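Local coordinates for predicted metal-dependent hydrolase of the TIM-barrel fold (Lactobacillus casei, PDB 2QPX), which is probably a zinc-dependent hydrolase of the amidohydrolase superfamily, with two zinc ions bound in its TIM-barrel fold, though its substrate is unknown, at residues D142-W147 and E185-F190; L178-V183 and M210-A215. All blocks are in the same frame, centred on the assembly; numbering follows the deposited sequence. Where two conformers were deposited one is given.

How the contacts relate
Contact 1 joins the N-terminal end of helix 144-156 to helix 183-196, its centre about 29 Å from that of the chain, while contact 2 sets the irregular run 178-183 against helix 204-221, its centre about 23 Å from the chain's. Both are partly buried. The run of contact 2 leads into the helix of contact 1, and the two meet at Val-183 CG2, 3.8 Å from Phe-144 CE1. Helix 204-221 also serves both, since its Leu-206 touches Phe-144, Trp-147 and Phe-190. Contact 1 has no hydrogen bond across it and is carried by aromatic and alanine side chains packing on each other and on backbone, whereas contact 2 adds one weak hydrogen bond and lies nearer the zinc site.

Contact 1 (D142-W147 and E185-F190); sequences DNFAAW and EAAAGF
Phe-190 reaches across from helix 183-196 and lays one side of its ring against both Trp-147 and the backbone that starts helix 144-156. Its CB already points toward that helix, and CG stands anti to the backbone N (chi1 177°). The CE1 corner lies over one face of the indole, offset toward the rim, and comes within 3.4 Å of Trp-147 CG. The two ring planes are inclined at 33°, so the pair is neither a stack nor a T-shaped contact. Phe-144 CA sits over one face of the Phe-190 ring, 4.1 Å from its centroid, in a CH-pi contact, and Phe-190 CE2 approaches Asn-143 C at 3.5 Å.

Phe-144 returns the contact. Ala-187 CB lies over a face of its ring, 4.2 Å from the centroid and 28° off the normal. Phe-190 CB meets the edge of that ring, 4.0 Å from Phe-144 CD2.

Asn-143 is the N-cap: its OD1 accepts from Ala-146 N at 3.0 Å, with the donor above the carbonyl plane, while ND2 donates to Asp-142 OD1. Trp-147 NE1 is bound by Ala-134 O of helix 130-138. No hydrogen bond crosses between the two segments; the Asn-143 amide serves the cap and Trp-147 NE1 serves helix 130-138, and the helix-helix joint itself rests on dispersion and CH-pi contacts.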
loop_
_atom_site.group_PDB
_atom_site.type_symbol
_atom_site.label_atom_id
_atom_site.label_comp_id
_atom_site.label_asym_id
_atom_site.label_seq_id
_atom_site.Cartn_x
_atom_site.Cartn_y
_atom_site.Cartn_z
ATOM N N ASP A 142 -0.359 31.537 32.393
ATOM C CA ASP A 142 0.758 30.811 32.990
ATOM C C ASP A 142 0.391 29.455 33.578
ATOM O O ASP A 142 1.278 28.732 33.992
ATOM C CB ASP A 142 1.565 31.675 33.984
ATOM C CG ASP A 142 0.780 32.099 35.207
ATOM O OD1 ASP A 142 -0.307 31.568 35.501
ATOM O OD2 ASP A 142 1.294 32.999 35.908
ATOM N N ASN A 143 -0.893 29.090 33.555
ATOM C CA ASN A 143 -1.352 27.801 34.080
ATOM C C ASN A 143 -2.400 27.152 33.183
ATOM O O ASN A 143 -3.145 27.848 32.474
ATOM C CB ASN A 143 -1.949 27.945 35.486
ATOM C CG ASN A 143 -3.136 28.889 35.518
ATOM O OD1 ASN A 143 -4.309 28.457 35.524
ATOM N ND2 ASN A 143 -2.843 30.201 35.508
ATOM N N PHE A 144 -2.433 25.832 33.228
ATOM C CA PHE A 144 -3.369 25.056 32.406
ATOM C C PHE A 144 -4.823 25.488 32.559
ATOM O O PHE A 144 -5.554 25.615 31.575
ATOM C CB PHE A 144 -3.229 23.560 32.714
ATOM C CG PHE A 144 -4.264 22.697 32.044
ATOM C CD1 PHE A 144 -5.492 22.453 32.636
ATOM C CD2 PHE A 144 -4.021 22.142 30.815
ATOM C CE1 PHE A 144 -6.430 21.657 32.026
ATOM C CE2 PHE A 144 -4.972 21.334 30.193
ATOM C CZ PHE A 144 -6.187 21.096 30.799
ATOM N N ALA A 145 -5.305 25.649 33.776
ATOM C CA ALA A 145 -6.738 25.897 33.935
ATOM C C ALA A 145 -7.192 27.192 33.253
ATOM O O ALA A 145 -8.239 27.221 32.583
ATOM C CB ALA A 145 -7.102 25.926 35.441
ATOM N N ALA A 146 -6.418 28.257 33.406
ATOM C CA ALA A 146 -6.778 29.555 32.803
ATOM C C ALA A 146 -6.608 29.472 31.285
ATOM O O ALA A 146 -7.423 30.028 30.542
ATOM C CB ALA A 146 -5.909 30.677 33.347
ATOM N N TRP A 147 -5.557 28.801 30.832
ATOM C CA TRP A 147 -5.350 28.591 29.390
ATOM C C TRP A 147 -6.521 27.801 28.781
ATOM O O TRP A 147 -7.110 28.199 27.761
ATOM C CB TRP A 147 -4.060 27.843 29.139
ATOM C CG TRP A 147 -3.974 27.328 27.724
ATOM C CD1 TRP A 147 -3.662 28.048 26.612
ATOM C CD2 TRP A 147 -4.240 25.995 27.287
ATOM N NE1 TRP A 147 -3.725 27.257 25.486
ATOM C CE2 TRP A 147 -4.056 25.978 25.879
ATOM C CE3 TRP A 147 -4.603 24.805 27.937
ATOM C CZ2 TRP A 147 -4.261 24.850 25.129
ATOM C CZ3 TRP A 147 -4.788 23.675 27.197
ATOM C CH2 TRP A 147 -4.629 23.705 25.786
ATOM N N GLU A 185 -1.971 14.526 33.154
ATOM C CA GLU A 185 -0.972 14.448 32.095
ATOM C C GLU A 185 -1.077 15.608 31.114
ATOM O O GLU A 185 -0.044 16.079 30.609
ATOM C CB GLU A 185 -1.075 13.109 31.385
ATOM C CG GLU A 185 -0.356 11.990 32.118
ATOM C CD GLU A 185 -0.989 11.547 33.370
ATOM O OE1 GLU A 185 -2.177 11.183 33.302
ATOM O OE2 GLU A 185 -0.278 11.512 34.417
ATOM N N ALA A 186 -2.293 16.035 30.830
ATOM C CA ALA A 186 -2.515 17.190 29.949
ATOM C C ALA A 186 -1.919 18.452 30.553
ATOM O O ALA A 186 -1.185 19.194 29.876
ATOM C CB ALA A 186 -4.003 17.375 29.654
ATOM N N ALA A 187 -2.155 18.676 31.842
ATOM C CA ALA A 187 -1.659 19.848 32.535
ATOM C C ALA A 187 -0.127 19.804 32.687
ATOM O O ALA A 187 0.534 20.831 32.535
ATOM C CB ALA A 187 -2.380 20.005 33.890
ATOM N N ALA A 188 0.430 18.616 32.918
ATOM C CA ALA A 188 1.893 18.435 32.967
ATOM C C ALA A 188 2.485 18.766 31.574
ATOM O O ALA A 188 3.549 19.378 31.472
ATOM C CB ALA A 188 2.257 17.044 33.394
ATOM N N GLY A 189 1.809 18.344 30.512
ATOM C CA GLY A 189 2.217 18.670 29.138
ATOM C C GLY A 189 2.214 20.164 28.882
ATOM O O GLY A 189 3.174 20.719 28.282
ATOM N N PHE A 190 1.164 20.833 29.358
ATOM C CA PHE A 190 1.058 22.272 29.266
ATOM C C PHE A 190 2.231 22.954 29.991
ATOM O O PHE A 190 2.879 23.854 29.458
ATOM C CB PHE A 190 -0.250 22.806 29.825
ATOM C CG PHE A 190 -0.342 24.317 29.793
ATOM C CD1 PHE A 190 -0.800 24.956 28.657
ATOM C CD2 PHE A 190 0.135 25.108 30.839
ATOM C CE1 PHE A 190 -0.850 26.350 28.592
ATOM C CE2 PHE A 190 0.087 26.494 30.768
ATOM C CZ PHE A 190 -0.379 27.120 29.632
#

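Contact 2 (L178-V183 and M210-A215); sequences LEPVNV and MLYHVA
Tyr-212 has CG anti to its carbonyl carbon (chi1 -84°), and chi2 of 82° turns one ring face to Pro-180. Pro-180 CA stands 4.0 Å above the ring plane, over its centre. At the phenol end, Pro-180 CD packs 3.7 Å from Tyr-212 CZ, while Tyr-212 CE1 comes within 3.4 Å of Glu-179 C. The hydroxyl OH of Tyr-212 donates to Leu-178 O, but at 3.3 Å this bond is weak.

Such packing lays the extended connection that follows helix 170-173 across helix 204-221, in this protein of the amidohydrolase family of TIM barrels. At the other end of the connection Asn-182 is the N-cap of helix 183-196, with OD1 accepting from Ile-184 N.

On the more buried side, Leu-178 and Leu-211 cross at about a right angle, with CD2 of Leu-178 3.8 Å from CD1 of Leu-211. The Leu-211 side chain lies about 14 Å from a bound zinc ion, too far for direct contact. Tyr-249 of helix 247-253 meets the Tyr-212 ring edge-to-face and hydrogen-bonds through its OH to Leu-211 O. Asp-208 OD2 accepts from Glu-179 N, adding a second polar link between this connection and helix 204-221.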
loop_
_atom_site.group_PDB
_atom_site.type_symbol
_atom_site.label_atom_id
_atom_site.label_comp_id
_atom_site.label_asym_id
_atom_site.label_seq_id
_atom_site.Cartn_x
_atom_site.Cartn_y
_atom_site.Cartn_z
ATOM N N LEU A 178 -4.566 8.508 18.397
ATOM C CA LEU A 178 -5.204 9.337 19.390
ATOM C C LEU A 178 -5.749 8.454 20.524
ATOM O O LEU A 178 -6.432 7.461 20.276
ATOM C CB LEU A 178 -6.336 10.125 18.767
ATOM C CG LEU A 178 -6.040 10.953 17.522
ATOM C CD1 LEU A 178 -7.318 11.590 16.989
ATOM C CD2 LEU A 178 -4.921 12.008 17.703
ATOM N N GLU A 179 -5.394 8.790 21.764
ATOM C CA GLU A 179 -5.888 8.033 22.906
ATOM C C GLU A 179 -6.280 9.029 23.984
ATOM O O GLU A 179 -5.660 10.079 24.117
ATOM C CB GLU A 179 -4.815 7.063 23.416
ATOM C CG GLU A 179 -4.510 5.890 22.471
ATOM C CD GLU A 179 -3.537 4.832 23.072
ATOM O OE1 GLU A 179 -2.339 5.132 23.267
ATOM O OE2 GLU A 179 -3.991 3.689 23.344
ATOM N N PRO A 180 -7.270 8.681 24.803
ATOM C CA PRO A 180 -7.657 9.570 25.885
ATOM C C PRO A 180 -6.522 9.790 26.880
ATOM O O PRO A 180 -5.696 8.911 27.136
ATOM C CB PRO A 180 -8.819 8.847 26.578
ATOM C CG PRO A 180 -9.197 7.733 25.700
ATOM C CD PRO A 180 -8.083 7.455 24.747
ATOM N N VAL A 181 -6.519 10.994 27.419
ATOM C CA VAL A 181 -5.501 11.481 28.357
ATOM C C VAL A 181 -6.164 12.126 29.564
ATOM O O VAL A 181 -7.098 12.935 29.460
ATOM C CB VAL A 181 -4.614 12.572 27.662
ATOM C CG1 VAL A 181 -3.603 13.185 28.633
ATOM C CG2 VAL A 181 -3.917 11.966 26.419
ATOM N N ASN A 182 -5.680 11.772 30.746
ATOM C CA ASN A 182 -6.115 12.368 31.993
ATOM C C ASN A 182 -5.695 13.836 32.087
ATOM O O ASN A 182 -4.629 14.202 31.576
ATOM C CB ASN A 182 -5.505 11.552 33.150
ATOM C CG ASN A 182 -6.149 11.844 34.478
ATOM O OD1 ASN A 182 -5.825 12.809 35.155
ATOM N ND2 ASN A 182 -7.056 10.954 34.882
ATOM N N VAL A 183 -6.476 14.653 32.766
ATOM C CA VAL A 183 -6.145 16.045 32.970
ATOM C C VAL A 183 -4.755 16.222 33.651
ATOM O O VAL A 183 -4.081 17.187 33.393
ATOM C CB VAL A 183 -7.268 16.788 33.742
ATOM C CG1 VAL A 183 -7.333 16.339 35.236
ATOM C CG2 VAL A 183 -7.086 18.303 33.681
HETATM N N MSE A 210 -6.792 17.759 24.205
HETATM C CA MSE A 210 -7.491 18.809 23.503
HETATM C C MSE A 210 -8.483 18.215 22.516
HETATM O O MSE A 210 -9.660 18.624 22.462
HETATM C CB MSE A 210 -6.471 19.640 22.732
HETATM C CG MSE A 210 -7.051 20.779 21.964
HETATM SE SE MSE A 210 -5.835 21.553 20.635
HETATM C CE MSE A 210 -5.993 20.254 19.171
ATOM N N LEU A 211 -8.017 17.245 21.715
ATOM C CA LEU A 211 -8.902 16.701 20.672
ATOM C C LEU A 211 -10.118 15.965 21.250
ATOM O O LEU A 211 -11.242 16.077 20.728
ATOM C CB LEU A 211 -8.104 15.801 19.738
ATOM C CG LEU A 211 -7.124 16.555 18.825
ATOM C CD1 LEU A 211 -6.139 15.558 18.186
ATOM C CD2 LEU A 211 -7.915 17.411 17.808
ATOM N N TYR A 212 -9.912 15.203 22.323
ATOM C CA TYR A 212 -11.037 14.516 22.958
ATOM C C TYR A 212 -11.986 15.506 23.604
ATOM O O TYR A 212 -13.196 15.352 23.537
ATOM C CB TYR A 212 -10.553 13.483 23.996
ATOM C CG TYR A 212 -10.195 12.131 23.369
ATOM C CD1 TYR A 212 -8.971 11.915 22.767
ATOM C CD2 TYR A 212 -11.115 11.060 23.343
ATOM C CE1 TYR A 212 -8.657 10.695 22.196
ATOM C CE2 TYR A 212 -10.800 9.834 22.739
ATOM C CZ TYR A 212 -9.582 9.660 22.172
ATOM O OH TYR A 212 -9.251 8.464 21.569
ATOM N N HIS A 213 -11.446 16.550 24.226
ATOM C CA HIS A 213 -12.274 17.520 24.933
ATOM C C HIS A 213 -12.959 18.566 24.059
ATOM O O HIS A 213 -14.033 19.033 24.419
ATOM C CB HIS A 213 -11.508 18.127 26.098
ATOM C CG HIS A 213 -11.328 17.177 27.222
ATOM N ND1 HIS A 213 -12.115 17.241 28.355
ATOM C CD2 HIS A 213 -10.558 16.067 27.358
ATOM C CE1 HIS A 213 -11.785 16.256 29.174
ATOM N NE2 HIS A 213 -10.875 15.505 28.591
ATOM N N VAL A 214 -12.418 18.903 22.894
ATOM C CA VAL A 214 -13.106 19.845 22.039
ATOM C C VAL A 214 -14.197 19.173 21.198
ATOM O O VAL A 214 -15.056 19.867 20.666
ATOM C CB VAL A 214 -12.169 20.686 21.121
ATOM C CG1 VAL A 214 -11.198 21.522 21.966
ATOM C CG2 VAL A 214 -11.484 19.817 20.065
ATOM N N ALA A 215 -14.153 17.856 21.030
ATOM C CA ALA A 215 -15.135 17.169 20.192
ATOM C C ALA A 215 -16.585 17.552 20.538
ATOM O O ALA A 215 -17.363 17.883 19.641
ATOM C CB ALA A 215 -14.882 15.637 20.140
#